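Local coordinates for outer membrane porin protein 32 (Delftia acidovorans, PDB 2FGQ), which forms anion-selective beta-barrel channels across the bacterial outer membrane, assembling as a homotrimer, at the interface of chains A and B. Coordinates in Å, arbitrary orientation; residue numbers count along the deposited sequence, not the author numbering. Chains: chain A/B, Outer membrane porin protein 32.

The interface of chains A and B. Residues chain A 78-79, 90; chain B 10, 12, 29, 328, 330.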
loop_
_atom_site.group_PDB
_atom_site.type_symbol
_atom_site.label_atom_id
_atom_site.label_comp_id
_atom_site.label_asym_id
_atom_site.label_seq_id
_atom_site.Cartn_x
_atom_site.Cartn_y
_atom_site.Cartn_z
ATOM N N THR A 78 -10.813 7.490 9.180
ATOM C CA THR A 78 -11.360 8.161 10.355
ATOM C C THR A 78 -11.589 7.236 11.530
ATOM O O THR A 78 -11.708 6.015 11.412
ATOM C CB THR A 78 -12.732 8.824 10.023
ATOM O OG1 THR A 78 -13.603 7.847 9.405
ATOM C CG2 THR A 78 -12.551 9.966 9.026
ATOM N N VAL A 79 -11.670 7.882 12.683
ATOM C CA VAL A 79 -12.200 7.294 13.907
ATOM C C VAL A 79 -13.251 8.271 14.412
ATOM O O VAL A 79 -13.136 9.485 14.224
ATOM C CB VAL A 79 -11.063 6.999 14.932
ATOM C CG1 VAL A 79 -10.227 8.253 15.307
ATOM C CG2 VAL A 79 -11.598 6.316 16.192
ATOM N N LEU A 90 -12.579 12.151 13.301
ATOM C CA LEU A 90 -11.208 12.627 13.179
ATOM C C LEU A 90 -10.476 11.850 12.111
ATOM O O LEU A 90 -10.443 10.622 12.189
ATOM C CB LEU A 90 -10.415 12.386 14.467
ATOM C CG LEU A 90 -10.512 13.269 15.723
ATOM C CD1 LEU A 90 -11.709 14.026 15.913
ATOM C CD2 LEU A 90 -9.987 12.593 17.008
ATOM N N VAL B 10 -6.936 2.337 15.431
ATOM C CA VAL B 10 -6.880 3.710 14.940
ATOM C C VAL B 10 -6.814 4.623 16.181
ATOM O O VAL B 10 -7.746 4.666 16.987
ATOM C CB VAL B 10 -8.053 4.108 14.030
ATOM C CG1 VAL B 10 -7.821 5.499 13.516
ATOM C CG2 VAL B 10 -8.193 3.145 12.887
ATOM N N THR B 12 -5.989 8.530 16.951
ATOM C CA THR B 12 -5.869 9.852 16.349
ATOM C C THR B 12 -6.121 10.892 17.421
ATOM O O THR B 12 -6.952 10.695 18.311
ATOM C CB THR B 12 -6.831 9.960 15.153
ATOM O OG1 THR B 12 -6.460 8.974 14.199
ATOM C CG2 THR B 12 -6.707 11.266 14.403
ATOM N N LEU B 29 -3.657 17.808 13.880
ATOM C CA LEU B 29 -4.260 16.498 14.055
ATOM C C LEU B 29 -3.110 15.511 13.866
ATOM O O LEU B 29 -2.502 15.498 12.812
ATOM C CB LEU B 29 -5.387 16.244 13.049
ATOM C CG LEU B 29 -6.272 15.042 13.436
ATOM C CD1 LEU B 29 -7.248 15.469 14.526
ATOM C CD2 LEU B 29 -6.966 14.460 12.248
ATOM N N ILE B 328 -8.249 9.700 20.901
ATOM C CA ILE B 328 -9.054 8.509 21.049
ATOM C C ILE B 328 -8.260 7.374 20.434
ATOM O O ILE B 328 -7.633 7.524 19.372
ATOM C CB ILE B 328 -10.448 8.680 20.367
ATOM C CG1 ILE B 328 -11.304 7.407 20.505
ATOM C CG2 ILE B 328 -10.369 9.058 18.913
ATOM C CD1 ILE B 328 -12.772 7.596 20.172
ATOM N N HIS B 330 -9.015 3.422 19.258
ATOM C CA HIS B 330 -10.044 2.432 19.004
ATOM C C HIS B 330 -9.382 1.198 18.393
ATOM O O HIS B 330 -8.854 1.246 17.273
ATOM C CB HIS B 330 -11.119 2.934 18.073
ATOM C CG HIS B 330 -12.195 1.937 17.873
ATOM N ND1 HIS B 330 -12.424 1.280 16.679
ATOM C CD2 HIS B 330 -13.077 1.429 18.757
ATOM C CE1 HIS B 330 -13.427 0.423 16.854
ATOM N NE2 HIS B 330 -13.856 0.518 18.093
HETATM O O HOH W 1 -8.206 9.039 12.051
#
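A:Val79 presses its forked side chain onto B:Val10, B:Thr12, B:Ile328 and B:His330 at a subunit interface of the homotrimeric porin. Porins of this family are beta-barrels that pack side by side as trimers. Here strands 76-83 and 86-90 of chain A face strands 4-17, 26-31 and 320-331 of chain B.

The tight part centres on A:Val79, which has 53 Å² of its surface hidden by chain B. Its two methyls diverge. With chi1 at 57°, CG1 of A:Val79 sits between the backbone N and the carbonyl carbon, on the side of B:Ile328 and B:Thr12. CG1 of A:Val79 meets the branch methyl CG2 of B:Ile328 at 3.7 Å. The same A:Val79 CG1 lies 3.8 Å from CB of B:Thr12. The side chain of A:Val79 runs alongside both of these partners, in the opposite sense. The other methyl, A:Val79 CG2, reaches CB of B:His330 at 3.9 Å. The histidine thus touches the valine through its methylene and not through its ring. B:Val10 completes this group. B:Val10 CG1 stands anti to the backbone N (chi1 -176°) and packs on CB of A:Val79 at 3.8 Å.

A:Leu90 extends the apolar patch. A:Leu90 CB meets CG2 of B:Thr12 at 3.9 Å. CD2 of A:Leu90 approaches the same B:Ile328 methyl, CG2, at 4.0 Å, and the two side chains cross at a slant. That methyl therefore bridges both chain A residues.

Contact is looser at the margins. B:Leu29 gives up 6 Å² and reaches A:Leu90 with CD1. A:Thr78 is similarly peripheral and also hides 6 Å². A water also lies between the chains. It links the backbone carbonyl O of A:Leu90, 2.7 Å from the water O, to the hydroxyl OG1 of B:Thr12.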